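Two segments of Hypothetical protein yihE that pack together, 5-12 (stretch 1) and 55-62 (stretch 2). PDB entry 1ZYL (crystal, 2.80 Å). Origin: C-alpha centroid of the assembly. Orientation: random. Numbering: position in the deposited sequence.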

ATOM      1  N   ALA A   5     -14.031   4.128 -12.759  1.00 47.02           N
ATOM      2  CA  ALA A   5     -14.162   5.070 -11.655  1.00 45.83           C
ATOM      3  C   ALA A   5     -15.287   4.647 -10.703  1.00 44.76           C
ATOM      4  O   ALA A   5     -16.373   4.262 -11.128  1.00 42.97           O
ATOM      5  N   PHE A   6     -15.009   4.720  -9.409  1.00 44.42           N
ATOM      6  CA  PHE A   6     -15.979   4.336  -8.394  1.00 43.84           C
ATOM      7  C   PHE A   6     -17.182   5.262  -8.315  1.00 43.47           C
ATOM      8  O   PHE A   6     -17.085   6.456  -8.591  1.00 44.59           O
ATOM      9  N   THR A   7     -18.320   4.692  -7.935  1.00 42.50           N
ATOM     10  CA  THR A   7     -19.528   5.472  -7.746  1.00 42.73           C
ATOM     11  C   THR A   7     -19.662   5.517  -6.225  1.00 44.08           C
ATOM     12  O   THR A   7     -20.269   4.632  -5.618  1.00 44.47           O
ATOM     13  N   PHE A   8     -19.067   6.537  -5.612  1.00 43.89           N
ATOM     14  CA  PHE A   8     -19.104   6.683  -4.166  1.00 43.69           C
ATOM     15  C   PHE A   8     -20.469   6.476  -3.538  1.00 45.78           C
ATOM     16  O   PHE A   8     -21.434   7.165  -3.870  1.00 46.90           O
ATOM     17  N   GLN A   9     -20.533   5.524  -2.616  1.00 47.17           N
ATOM     18  CA  GLN A   9     -21.761   5.233  -1.896  1.00 49.86           C
ATOM     19  C   GLN A   9     -21.489   5.556  -0.435  1.00 50.07           C
ATOM     20  O   GLN A   9     -20.592   4.969   0.177  1.00 50.53           O
ATOM     21  N   THR A  10     -22.251   6.502   0.113  1.00 49.87           N
ATOM     22  CA  THR A  10     -22.077   6.933   1.502  1.00 48.99           C
ATOM     23  C   THR A  10     -22.441   5.866   2.539  1.00 50.74           C
ATOM     24  O   THR A  10     -23.208   4.934   2.262  1.00 50.52           O
ATOM     25  N   LEU A  11     -21.881   6.008   3.737  1.00 51.53           N
ATOM     26  CA  LEU A  11     -22.150   5.061   4.805  1.00 53.50           C
ATOM     27  C   LEU A  11     -22.353   5.798   6.123  1.00 54.49           C
ATOM     28  O   LEU A  11     -21.391   6.152   6.809  1.00 55.14           O
ATOM     29  N   HIS A  12     -23.616   6.029   6.466  1.00 54.33           N
ATOM     30  CA  HIS A  12     -23.967   6.725   7.694  1.00 54.23           C
ATOM     31  C   HIS A  12     -23.434   5.941   8.890  1.00 54.09           C
ATOM     32  O   HIS A  12     -23.409   4.713   8.863  1.00 55.08           O
ATOM     33  N   LYS A  55     -13.651  -1.863   9.891  1.00 31.95           N
ATOM     34  CA  LYS A  55     -13.135  -1.415   8.622  1.00 31.57           C
ATOM     35  C   LYS A  55     -14.154  -1.816   7.583  1.00 31.74           C
ATOM     36  O   LYS A  55     -14.442  -3.003   7.421  1.00 32.82           O
ATOM     37  N   PHE A  56     -14.727  -0.830   6.903  1.00 30.40           N
ATOM     38  CA  PHE A  56     -15.682  -1.125   5.859  1.00 30.21           C
ATOM     39  C   PHE A  56     -14.960  -1.011   4.545  1.00 30.31           C
ATOM     40  O   PHE A  56     -14.624   0.078   4.104  1.00 31.67           O
ATOM     41  N   TYR A  57     -14.701  -2.156   3.938  1.00 30.48           N
ATOM     42  CA  TYR A  57     -14.008  -2.206   2.672  1.00 31.36           C
ATOM     43  C   TYR A  57     -14.830  -1.480   1.624  1.00 31.71           C
ATOM     44  O   TYR A  57     -16.007  -1.775   1.440  1.00 34.01           O
ATOM     45  N   ARG A  58     -14.215  -0.519   0.946  1.00 30.60           N
ATOM     46  CA  ARG A  58     -14.931   0.241  -0.065  1.00 28.09           C
ATOM     47  C   ARG A  58     -15.393  -0.656  -1.210  1.00 27.38           C
ATOM     48  O   ARG A  58     -14.600  -1.361  -1.841  1.00 26.85           O
ATOM     49  N   PRO A  59     -16.704  -0.659  -1.473  1.00 26.14           N
ATOM     50  CA  PRO A  59     -17.275  -1.473  -2.544  1.00 26.78           C
ATOM     51  C   PRO A  59     -16.555  -1.280  -3.869  1.00 27.77           C
ATOM     52  O   PRO A  59     -15.955  -0.239  -4.112  1.00 29.27           O
ATOM     53  N   GLU A  60     -16.602  -2.310  -4.704  1.00 29.54           N
ATOM     54  CA  GLU A  60     -15.974  -2.306  -6.019  1.00 31.30           C
ATOM     55  C   GLU A  60     -14.458  -2.468  -6.057  1.00 30.07           C
ATOM     56  O   GLU A  60     -13.891  -2.729  -7.114  1.00 28.55           O
ATOM     57  N   ARG A  61     -13.795  -2.327  -4.918  1.00 29.63           N
ATOM     58  CA  ARG A  61     -12.348  -2.472  -4.894  1.00 27.82           C
ATOM     59  C   ARG A  61     -11.942  -3.939  -4.866  1.00 27.67           C
ATOM     60  O   ARG A  61     -11.437  -4.461  -5.855  1.00 27.90           O
ATOM     61  N   TRP A  62     -12.178  -4.598  -3.735  1.00 26.99           N
ATOM     62  CA  TRP A  62     -11.835  -6.006  -3.554  1.00 24.69           C
ATOM     63  C   TRP A  62     -13.075  -6.902  -3.505  1.00 24.97           C
ATOM     64  O   TRP A  62     -14.152  -6.473  -3.083  1.00 24.94           O
TER

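Which side chains carry the contact? Phe-6, Gln-9 and Leu-11 of the first stretch, which has no regular secondary structure, all direct their CA-to-CB bonds toward the second. They meet a strand that contains Phe-56 and the loop that follows it, through Phe-56, Arg-58, Pro-59 and Glu-60, with a smaller share from Arg-61. Ala-5, Thr-10 and His-12 stay out of reach, and His-12 occupies the N-cap position just before a helix. The two stretches bury 388 Å² between them, counting both sides.

How does Phe-6 fit against the loop? Its chi1 is m (-64°) and its chi2 is 74°, a common phenylalanine conformation, and this carries the ring into the turn formed by residues 58 to 61. Phe-6 CE2 lies 3.4 Å from Pro-59 O and 3.6 Å from Arg-61 N, both at the ring edge, near its plane. The same carbon is 3.6 Å from Glu-60 CB, whose CA-to-CB bond also points toward the first stretch, with chi1 m. A weak backbone hydrogen bond from Arg-61 N to Arg-58 O, 3.3 Å long, helps to close the turn that receives the ring.

What does Arg-58 do beside that ring? Its CA-to-CB bond points sideways, yet the end of the side chain comes nearer. With chi1 at 97° and chi2 at 147°, both off the usual wells, and chi3 p, the chain places Arg-58 CD 3.7 Å from Phe-6 CE2, and the CD makes an off-centre CH-pi contact with the ring. The guanidinium lies farther off: Arg-58 CZ is 5.4 Å from the centroid of the Phe-6 ring, so any cation-pi attraction is weak at most. Arg-58 NE and NH1 find their hydrogen bonds elsewhere in the structure. Arg-61, extended with chi1 to chi3 all t, instead leads its end away from the first stretch.

How do Gln-9 and Leu-11 complete the contact? Gln-9 is bent, with chi1 at 32° and chi2 at -104°, both between wells, and its amide turns back alongside its own stretch. Gln-9 NE2 packs 3.1 Å from Pro-59 CG, a tight approach to a proline ring with C-gamma endo pucker. Leu-11, with chi1 t and chi2 p, brings its CD2 to 3.2 Å from Phe-56 CD2, a close apolar contact with a buried ring whose chi1 is m. No hydrogen bond crosses between the stretches; they meet through van der Waals contacts, among them those of the Phe-6 ring with the backbone of the loop.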

ATOM      1  CB  ALA A   5     -14.424   6.464 -12.201  1.00 45.58           C
ATOM      2  CB  PHE A   6     -15.321   4.300  -7.007  1.00 42.67           C
ATOM      3  CG  PHE A   6     -14.255   3.267  -6.870  1.00 41.42           C
ATOM      4  CD1 PHE A   6     -13.013   3.449  -7.463  1.00 41.42           C
ATOM      5  CD2 PHE A   6     -14.503   2.091  -6.172  1.00 42.65           C
ATOM      6  CE1 PHE A   6     -12.030   2.476  -7.367  1.00 41.97           C
ATOM      7  CE2 PHE A   6     -13.527   1.107  -6.068  1.00 42.80           C
ATOM      8  CZ  PHE A   6     -12.285   1.301  -6.669  1.00 42.26           C
ATOM      9  CB  THR A   7     -20.768   4.788  -8.339  1.00 40.75           C
ATOM     10  OG1 THR A   7     -21.054   3.607  -7.593  1.00 43.25           O
ATOM     11  CG2 THR A   7     -20.536   4.408  -9.790  1.00 41.88           C
ATOM     12  CB  PHE A   8     -18.580   8.056  -3.756  1.00 40.03           C
ATOM     13  CG  PHE A   8     -18.976   8.462  -2.362  1.00 36.03           C
ATOM     14  CD1 PHE A   8     -20.183   9.128  -2.132  1.00 33.72           C
ATOM     15  CD2 PHE A   8     -18.145   8.188  -1.280  1.00 33.78           C
ATOM     16  CE1 PHE A   8     -20.556   9.519  -0.846  1.00 31.18           C
ATOM     17  CE2 PHE A   8     -18.509   8.575   0.009  1.00 32.46           C
ATOM     18  CZ  PHE A   8     -19.721   9.244   0.223  1.00 31.65           C
ATOM     19  CB  GLN A   9     -22.158   3.762  -2.066  1.00 51.56           C
ATOM     20  CG  GLN A   9     -20.989   2.791  -2.219  1.00 55.63           C
ATOM     21  CD  GLN A   9     -20.793   2.307  -3.660  1.00 56.94           C
ATOM     22  OE1 GLN A   9     -21.723   1.790  -4.284  1.00 56.15           O
ATOM     23  NE2 GLN A   9     -19.576   2.464  -4.185  1.00 55.92           N
ATOM     24  CB  THR A  10     -22.905   8.215   1.794  1.00 46.86           C
ATOM     25  OG1 THR A  10     -22.642   8.673   3.128  1.00 41.23           O
ATOM     26  CG2 THR A  10     -24.393   7.936   1.626  1.00 44.56           C
ATOM     27  CB  LEU A  11     -20.991   4.068   4.929  1.00 54.61           C
ATOM     28  CG  LEU A  11     -21.314   2.701   5.546  1.00 54.46           C
ATOM     29  CD1 LEU A  11     -22.369   1.996   4.710  1.00 52.65           C
ATOM     30  CD2 LEU A  11     -20.053   1.858   5.609  1.00 54.64           C
ATOM     31  CB  HIS A  12     -25.482   6.840   7.782  1.00 55.14           C
ATOM     32  CG  HIS A  12     -25.953   7.884   8.740  1.00 56.34           C
ATOM     33  ND1 HIS A  12     -25.708   9.227   8.556  1.00 57.16           N
ATOM     34  CD2 HIS A  12     -26.662   7.786   9.889  1.00 57.11           C
ATOM     35  CE1 HIS A  12     -26.246   9.911   9.548  1.00 57.16           C
ATOM     36  NE2 HIS A  12     -26.830   9.061  10.371  1.00 57.85           N
ATOM     37  CB  LYS A  55     -11.795  -2.096   8.324  1.00 32.93           C
ATOM     38  CG  LYS A  55     -10.908  -1.404   7.273  1.00 33.29           C
ATOM     39  CD  LYS A  55      -9.653  -2.242   6.987  1.00 35.26           C
ATOM     40  CE  LYS A  55      -8.516  -1.430   6.332  1.00 38.30           C
ATOM     41  NZ  LYS A  55      -7.697  -0.607   7.295  1.00 37.62           N
ATOM     42  CB  PHE A  56     -16.863  -0.166   5.889  1.00 30.78           C
ATOM     43  CG  PHE A  56     -17.919  -0.556   6.868  1.00 30.64           C
ATOM     44  CD1 PHE A  56     -17.693  -0.446   8.234  1.00 30.86           C
ATOM     45  CD2 PHE A  56     -19.135  -1.051   6.426  1.00 29.86           C
ATOM     46  CE1 PHE A  56     -18.666  -0.824   9.148  1.00 31.06           C
ATOM     47  CE2 PHE A  56     -20.113  -1.431   7.329  1.00 30.82           C
ATOM     48  CZ  PHE A  56     -19.878  -1.317   8.696  1.00 29.97           C
ATOM     49  CB  TYR A  57     -13.782  -3.666   2.298  1.00 31.83           C
ATOM     50  CG  TYR A  57     -12.781  -4.345   3.212  1.00 31.97           C
ATOM     51  CD1 TYR A  57     -11.413  -4.130   3.047  1.00 30.70           C
ATOM     52  CD2 TYR A  57     -13.200  -5.175   4.258  1.00 31.82           C
ATOM     53  CE1 TYR A  57     -10.482  -4.722   3.893  1.00 31.24           C
ATOM     54  CE2 TYR A  57     -12.266  -5.776   5.119  1.00 31.35           C
ATOM     55  CZ  TYR A  57     -10.908  -5.540   4.927  1.00 30.43           C
ATOM     56  OH  TYR A  57      -9.966  -6.091   5.766  1.00 27.74           O
ATOM     57  CB  ARG A  58     -14.072   1.416  -0.589  1.00 27.10           C
ATOM     58  CG  ARG A  58     -13.290   1.207  -1.896  1.00 23.45           C
ATOM     59  CD  ARG A  58     -13.179   2.524  -2.697  1.00 21.55           C
ATOM     60  NE  ARG A  58     -12.523   3.600  -1.947  1.00 20.94           N
ATOM     61  CZ  ARG A  58     -12.878   4.880  -2.020  1.00 18.57           C
ATOM     62  NH1 ARG A  58     -12.243   5.802  -1.314  1.00 15.80           N
ATOM     63  NH2 ARG A  58     -13.885   5.235  -2.795  1.00 21.13           N
ATOM     64  CB  PRO A  59     -18.730  -1.010  -2.589  1.00 25.86           C
ATOM     65  CG  PRO A  59     -18.675   0.381  -2.008  1.00 25.16           C
ATOM     66  CD  PRO A  59     -17.729   0.206  -0.867  1.00 25.27           C
ATOM     67  CB  GLU A  60     -16.375  -1.044  -6.772  1.00 37.31           C
ATOM     68  CG  GLU A  60     -17.877  -0.880  -6.843  1.00 46.26           C
ATOM     69  CD  GLU A  60     -18.591  -2.221  -6.844  1.00 51.21           C
ATOM     70  OE1 GLU A  60     -18.317  -3.051  -7.744  1.00 51.90           O
ATOM     71  OE2 GLU A  60     -19.420  -2.445  -5.937  1.00 55.87           O
ATOM     72  CB  ARG A  61     -11.764  -1.738  -3.687  1.00 25.25           C
ATOM     73  CG  ARG A  61     -10.265  -1.865  -3.529  1.00 23.77           C
ATOM     74  CD  ARG A  61      -9.766  -0.738  -2.670  1.00 25.63           C
ATOM     75  NE  ARG A  61      -8.574  -1.066  -1.894  1.00 27.53           N
ATOM     76  CZ  ARG A  61      -7.355  -1.219  -2.399  1.00 26.31           C
ATOM     77  NH1 ARG A  61      -7.145  -1.081  -3.701  1.00 28.66           N
ATOM     78  NH2 ARG A  61      -6.339  -1.485  -1.594  1.00 23.44           N
ATOM     79  CB  TRP A  62     -11.061  -6.191  -2.239  1.00 24.17           C
ATOM     80  CG  TRP A  62      -9.679  -5.578  -2.180  1.00 23.60           C
ATOM     81  CD1 TRP A  62      -9.086  -5.027  -1.084  1.00 22.81           C
ATOM     82  CD2 TRP A  62      -8.707  -5.510  -3.235  1.00 23.66           C
ATOM     83  NE1 TRP A  62      -7.809  -4.620  -1.384  1.00 22.72           N
ATOM     84  CE2 TRP A  62      -7.550  -4.903  -2.697  1.00 23.46           C
ATOM     85  CE3 TRP A  62      -8.699  -5.903  -4.582  1.00 23.51           C
ATOM     86  CZ2 TRP A  62      -6.394  -4.675  -3.461  1.00 24.10           C
ATOM     87  CZ3 TRP A  62      -7.546  -5.676  -5.341  1.00 22.88           C
ATOM     88  CH2 TRP A  62      -6.413  -5.068  -4.778  1.00 22.31           C
TER